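Local coordinates for protein glutamine synthetase (Streptomyces coelicolor, PDB 4BAX) that belongs to the glutamine synthetase family, pairing a beta-grasp domain with a larger catalytic domain in each subunit of a ten-chain assembly, at residues D74-C79 and A200-Y205; F183-L188 and S194-V199. All blocks are in the same frame, centred on the assembly; numbering follows the deposited sequence.

Interaction 1 (D74-C79 and A200-Y205); sequences DILVLC and ARWLLY
L76 meets W202 and L203 where the beta-grasp domain, through its strand 75-82, lies against helix 190-210 of the catalytic domain. The junction between the two segments is small, 99 Å² counted over both sides, and wholly apolar. L76 leaves the strand with CB directed at the helix. CG sits beside the backbone N and anti to the carbonyl carbon (chi1 -49°), which carries the branch point across the gap, and the two methyls then divide the work. CD2 comes to the six-membered ring of the indole, 3.9 Å from CZ3 of W202, in an oblique approach. CD1 takes the other neighbour and lies 4.3 Å from CD2 of L203, whose own CB does not face the strand although its methyl reaches that way. The CB of W202 already points to the strand, and CG anti to the backbone N (chi1 -177°) carries the indole onward. There it also touches I9 of strand 3-11, and V144 of a second subunit packs on it. L203 in turn rests on H158 and C162 of helix 152-164. The nearest CA atoms, of L76 and L203, are still 10.0 Å apart, with L76 CD1 and L203 CD2 meeting between them.

Interaction 2 (F183-L188 and S194-V199); sequences FQVGPL and SDQLWV
F183 and V185 face L197, and L188 faces Q196, where strand 180-188 of the catalytic-domain sheet is followed almost at once by helix 190-210, a beta-alpha unit in which the helix packs back on the strand before it. The short axes of 183-186 and 194-199 run nearly antiparallel, at 151°, with a closest approach of 8.7 Å. Alternation along the strand turns F183 and V185 to the helix. The phenyl group of F183 swings over by the sterically tight first rotamer, CG between the backbone N and the carbonyl carbon (chi1 68°). L197 starts from a CB that does not point at the strand, but with CG anti to its backbone N (chi1 178°) it sends CD1 across. That methyl lies 3.8 Å from CE1 of F183, obliquely to the ring, and 4.3 Å from CG2 of V185. The same CG2 also lies at the edge of the F183 ring, in its plane, so one helix methyl meets two strand side chains that already touch each other. The cis peptide bond before P187 marks the corner beyond which L188 again faces the helix. Q196 extends beyond CG and presents its amide to L188, the two side chains crossing at about a right angle. This is a van der Waals meeting: the polar need of OE1 in Q196 is met by the backbone N of G168. The CD1 methyl of L188 lies above the amide plane of Q196, 3.5 Å from OE1 and 3.8 Å from NE2.

How the interactions relate
Along the chain, interaction 2 is nested within the long loop closed by interaction 1: strand 75-82 comes first, then strand 180-188, and finally helix 190-210, which both contacts use. Their centres are 12 Å apart. Different sides of the helix serve the two sheets: F183 and V185 meet L197, while D195 and V199 of the same turns touch L78 and L76 of strand 75-82, so a single helix stands between them. The two contacts touch directly: CB of A200 is 3.9 Å from CE1 of F183, and CG1 of V199 lies 4.1 Å from CD1 of L76. Side-chain packing is thus continuous from one sheet through the helix to the other.

Interaction 1 (D74-C79 and A200-Y205)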
loop_
_atom_site.group_PDB
_atom_site.type_symbol
_atom_site.label_atom_id
_atom_site.label_comp_id
_atom_site.label_asym_id
_atom_site.label_seq_id
_atom_site.Cartn_x
_atom_site.Cartn_y
_atom_site.Cartn_z
ATOM N N ASP A 74 15.227 10.892 -39.312
ATOM C CA ASP A 74 16.110 10.014 -38.564
ATOM C C ASP A 74 16.079 8.562 -39.062
ATOM O O ASP A 74 15.071 8.105 -39.619
ATOM C CB ASP A 74 15.736 10.096 -37.096
ATOM C CG ASP A 74 15.868 11.510 -36.553
ATOM O OD1 ASP A 74 16.623 12.323 -37.136
ATOM O OD2 ASP A 74 15.225 11.805 -35.523
ATOM N N ILE A 75 17.203 7.859 -38.913
ATOM C CA ILE A 75 17.330 6.526 -39.503
ATOM C C ILE A 75 17.998 5.499 -38.583
ATOM O O ILE A 75 18.742 5.850 -37.662
ATOM C CB ILE A 75 18.121 6.579 -40.840
ATOM C CG1 ILE A 75 19.455 7.292 -40.624
ATOM C CG2 ILE A 75 17.302 7.245 -41.954
ATOM C CD1 ILE A 75 20.609 6.640 -41.314
ATOM N N LEU A 76 17.766 4.224 -38.884
ATOM C CA LEU A 76 18.450 3.124 -38.211
ATOM C C LEU A 76 19.509 2.573 -39.147
ATOM O O LEU A 76 19.258 2.395 -40.343
ATOM C CB LEU A 76 17.479 2.026 -37.822
ATOM C CG LEU A 76 16.252 2.547 -37.104
ATOM C CD1 LEU A 76 15.241 1.411 -37.040
ATOM C CD2 LEU A 76 16.614 3.102 -35.724
ATOM N N VAL A 77 20.700 2.339 -38.617
ATOM C CA VAL A 77 21.776 1.806 -39.426
ATOM C C VAL A 77 22.284 0.495 -38.839
ATOM O O VAL A 77 22.992 0.494 -37.822
ATOM C CB VAL A 77 22.962 2.798 -39.536
ATOM C CG1 VAL A 77 23.851 2.419 -40.688
ATOM C CG2 VAL A 77 22.469 4.210 -39.733
ATOM N N LEU A 78 21.939 -0.615 -39.485
ATOM C CA LEU A 78 22.454 -1.911 -39.070
ATOM C C LEU A 78 23.856 -2.128 -39.644
ATOM O O LEU A 78 24.047 -1.992 -40.844
ATOM C CB LEU A 78 21.514 -3.031 -39.529
ATOM C CG LEU A 78 21.935 -4.452 -39.164
ATOM C CD1 LEU A 78 21.890 -4.698 -37.654
ATOM C CD2 LEU A 78 21.087 -5.461 -39.916
ATOM N N CYS A 79 24.804 -2.543 -38.795
ATOM C CA CYS A 79 26.223 -2.665 -39.198
ATOM C C CYS A 79 26.744 -4.067 -38.998
ATOM O O CYS A 79 26.170 -4.871 -38.259
ATOM C CB CYS A 79 27.115 -1.708 -38.392
ATOM S SG CYS A 79 26.717 0.048 -38.476
ATOM N N ALA A 200 13.966 -5.747 -36.748
ATOM C CA ALA A 200 12.653 -5.957 -36.181
ATOM C C ALA A 200 12.740 -6.404 -34.697
ATOM O O ALA A 200 11.918 -5.980 -33.866
ATOM C CB ALA A 200 11.841 -6.956 -37.034
ATOM N N ARG A 201 13.741 -7.229 -34.367
ATOM C CA ARG A 201 13.993 -7.608 -32.974
ATOM C C ARG A 201 14.372 -6.370 -32.180
ATOM O O ARG A 201 13.874 -6.127 -31.070
ATOM C CB ARG A 201 15.119 -8.641 -32.860
ATOM C CG ARG A 201 14.688 -10.089 -33.104
ATOM C CD ARG A 201 15.868 -10.919 -33.657
ATOM N NE ARG A 201 15.553 -12.345 -33.778
ATOM C CZ ARG A 201 16.405 -13.351 -33.555
ATOM N NH1 ARG A 201 17.670 -13.116 -33.200
ATOM N NH2 ARG A 201 15.988 -14.611 -33.702
ATOM N N TRP A 202 15.262 -5.579 -32.756
ATOM C CA TRP A 202 15.718 -4.399 -32.062
ATOM C C TRP A 202 14.512 -3.488 -31.812
ATOM O O TRP A 202 14.387 -2.897 -30.732
ATOM C CB TRP A 202 16.834 -3.677 -32.845
ATOM C CG TRP A 202 17.372 -2.486 -32.102
ATOM C CD1 TRP A 202 18.421 -2.486 -31.215
ATOM C CD2 TRP A 202 16.891 -1.125 -32.154
ATOM N NE1 TRP A 202 18.614 -1.212 -30.710
ATOM C CE2 TRP A 202 17.697 -0.361 -31.277
ATOM C CE3 TRP A 202 15.857 -0.484 -32.846
ATOM C CZ2 TRP A 202 17.508 1.009 -31.090
ATOM C CZ3 TRP A 202 15.676 0.871 -32.652
ATOM C CH2 TRP A 202 16.499 1.603 -31.784
ATOM N N LEU A 203 13.612 -3.404 -32.790
ATOM C CA LEU A 203 12.413 -2.588 -32.657
ATOM C C LEU A 203 11.454 -3.120 -31.576
ATOM O O LEU A 203 10.758 -2.327 -30.912
ATOM C CB LEU A 203 11.704 -2.479 -33.999
ATOM C CG LEU A 203 12.297 -1.487 -35.002
ATOM C CD1 LEU A 203 11.624 -1.667 -36.364
ATOM C CD2 LEU A 203 12.137 -0.050 -34.527
ATOM N N LEU A 204 11.391 -4.442 -31.403
ATOM C CA LEU A 204 10.514 -5.012 -30.376
ATOM C C LEU A 204 10.965 -4.655 -28.956
ATOM O O LEU A 204 10.190 -4.094 -28.167
ATOM C CB LEU A 204 10.400 -6.528 -30.546
ATOM C CG LEU A 204 9.539 -7.212 -29.462
ATOM C CD1 LEU A 204 8.024 -6.879 -29.531
ATOM C CD2 LEU A 204 9.772 -8.725 -29.487
ATOM N N TYR A 205 12.247 -4.891 -28.679
ATOM C CA TYR A 205 12.820 -4.602 -27.373
ATOM C C TYR A 205 12.676 -3.139 -27.086
ATOM O O TYR A 205 12.284 -2.725 -26.002
ATOM C CB TYR A 205 14.307 -4.909 -27.377
ATOM C CG TYR A 205 14.699 -6.343 -27.554
ATOM C CD1 TYR A 205 14.139 -7.360 -26.783
ATOM C CD2 TYR A 205 15.681 -6.682 -28.478
ATOM C CE1 TYR A 205 14.550 -8.684 -26.961
ATOM C CE2 TYR A 205 16.085 -7.981 -28.656
ATOM C CZ TYR A 205 15.530 -8.977 -27.903
ATOM O OH TYR A 205 15.965 -10.268 -28.116
#

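Interaction 2 (F183-L188 and S194-V199)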
loop_
_atom_site.group_PDB
_atom_site.type_symbol
_atom_site.label_atom_id
_atom_site.label_comp_id
_atom_site.label_asym_id
_atom_site.label_seq_id
_atom_site.Cartn_x
_atom_site.Cartn_y
_atom_site.Cartn_z
ATOM N N PHE A 183 5.426 -12.666 -35.118
ATOM C CA PHE A 183 5.369 -11.875 -36.348
ATOM C C PHE A 183 6.143 -12.598 -37.450
ATOM O O PHE A 183 7.119 -13.292 -37.175
ATOM C CB PHE A 183 5.838 -10.420 -36.134
ATOM C CG PHE A 183 7.315 -10.283 -35.824
ATOM C CD1 PHE A 183 8.262 -10.237 -36.838
ATOM C CD2 PHE A 183 7.759 -10.222 -34.513
ATOM C CE1 PHE A 183 9.629 -10.121 -36.547
ATOM C CE2 PHE A 183 9.117 -10.107 -34.227
ATOM C CZ PHE A 183 10.048 -10.052 -35.251
ATOM N N GLN A 184 5.696 -12.455 -38.692
ATOM C CA GLN A 184 6.294 -13.197 -39.800
ATOM C C GLN A 184 7.034 -12.246 -40.732
ATOM O O GLN A 184 6.443 -11.273 -41.220
ATOM C CB GLN A 184 5.214 -13.973 -40.561
ATOM C CG GLN A 184 4.456 -14.984 -39.694
ATOM C CD GLN A 184 3.014 -14.561 -39.465
ATOM O OE1 GLN A 184 2.404 -13.946 -40.340
ATOM N NE2 GLN A 184 2.459 -14.883 -38.291
ATOM N N VAL A 185 8.307 -12.541 -40.994
ATOM C CA VAL A 185 9.107 -11.737 -41.897
ATOM C C VAL A 185 9.382 -12.513 -43.176
ATOM O O VAL A 185 9.879 -13.647 -43.140
ATOM C CB VAL A 185 10.443 -11.332 -41.273
ATOM C CG1 VAL A 185 11.142 -10.312 -42.174
ATOM C CG2 VAL A 185 10.226 -10.753 -39.908
ATOM N N GLY A 186 9.099 -11.880 -44.308
ATOM C CA GLY A 186 9.335 -12.498 -45.595
ATOM C C GLY A 186 8.114 -12.378 -46.496
ATOM O O GLY A 186 7.114 -11.767 -46.127
ATOM N N PRO A 187 8.170 -12.992 -47.678
ATOM C CA PRO A 187 9.329 -13.748 -48.166
ATOM C C PRO A 187 10.432 -12.828 -48.709
ATOM O O PRO A 187 10.125 -11.835 -49.383
ATOM C CB PRO A 187 8.732 -14.620 -49.279
ATOM C CG PRO A 187 7.407 -13.930 -49.682
ATOM C CD PRO A 187 7.138 -12.803 -48.716
ATOM N N LEU A 188 11.689 -13.151 -48.394
ATOM C CA LEU A 188 12.825 -12.295 -48.738
ATOM C C LEU A 188 14.071 -13.119 -49.007
ATOM O O LEU A 188 14.136 -14.293 -48.653
ATOM C CB LEU A 188 13.104 -11.282 -47.618
ATOM C CG LEU A 188 12.080 -10.152 -47.480
ATOM C CD1 LEU A 188 12.149 -9.468 -46.099
ATOM C CD2 LEU A 188 12.311 -9.153 -48.627
ATOM N N SER A 194 17.451 -11.574 -43.021
ATOM C CA SER A 194 18.239 -11.621 -41.804
ATOM C C SER A 194 18.441 -10.243 -41.226
ATOM O O SER A 194 18.313 -10.042 -40.009
ATOM C CB SER A 194 19.598 -12.274 -42.087
ATOM O OG SER A 194 19.518 -13.675 -42.283
ATOM N N ASP A 195 18.722 -9.295 -42.113
ATOM C CA ASP A 195 18.926 -7.909 -41.734
ATOM C C ASP A 195 17.642 -7.329 -41.158
ATOM O O ASP A 195 17.682 -6.668 -40.111
ATOM C CB ASP A 195 19.384 -7.073 -42.933
ATOM C CG ASP A 195 20.835 -7.354 -43.321
ATOM O OD1 ASP A 195 21.594 -7.884 -42.474
ATOM O OD2 ASP A 195 21.226 -7.059 -44.476
ATOM N N GLN A 196 16.505 -7.591 -41.813
ATOM C CA GLN A 196 15.224 -7.013 -41.373
ATOM C C GLN A 196 14.767 -7.578 -40.019
ATOM O O GLN A 196 14.308 -6.830 -39.153
ATOM C CB GLN A 196 14.128 -7.208 -42.443
ATOM C CG GLN A 196 14.362 -6.480 -43.779
ATOM C CD GLN A 196 13.092 -6.315 -44.635
ATOM O OE1 GLN A 196 11.982 -6.591 -44.178
ATOM N NE2 GLN A 196 13.258 -5.828 -45.874
ATOM N N LEU A 197 14.988 -8.877 -39.817
ATOM C CA LEU A 197 14.631 -9.562 -38.574
ATOM C C LEU A 197 15.404 -9.016 -37.360
ATOM O O LEU A 197 14.829 -8.842 -36.255
ATOM C CB LEU A 197 14.850 -11.076 -38.715
ATOM C CG LEU A 197 14.550 -11.906 -37.457
ATOM C CD1 LEU A 197 13.141 -11.617 -36.930
ATOM C CD2 LEU A 197 14.710 -13.408 -37.701
ATOM N N TRP A 198 16.699 -8.743 -37.564
ATOM C CA TRP A 198 17.518 -8.177 -36.494
ATOM C C TRP A 198 17.013 -6.799 -36.110
ATOM O O TRP A 198 16.887 -6.462 -34.922
ATOM C CB TRP A 198 18.998 -8.102 -36.899
ATOM C CG TRP A 198 19.754 -9.335 -36.528
ATOM C CD1 TRP A 198 20.453 -10.177 -37.373
ATOM C CD2 TRP A 198 19.837 -9.915 -35.232
ATOM N NE1 TRP A 198 20.998 -11.224 -36.656
ATOM C CE2 TRP A 198 20.630 -11.089 -35.341
ATOM C CE3 TRP A 198 19.335 -9.551 -33.973
ATOM C CZ2 TRP A 198 20.927 -11.897 -34.232
ATOM C CZ3 TRP A 198 19.627 -10.359 -32.876
ATOM C CH2 TRP A 198 20.418 -11.512 -33.014
ATOM N N VAL A 199 16.658 -6.037 -37.132
ATOM C CA VAL A 199 16.143 -4.709 -36.924
ATOM C C VAL A 199 14.759 -4.793 -36.271
ATOM O O VAL A 199 14.425 -4.046 -35.342
ATOM C CB VAL A 199 16.113 -3.916 -38.232
ATOM C CG1 VAL A 199 15.374 -2.611 -38.021
ATOM C CG2 VAL A 199 17.538 -3.663 -38.732
#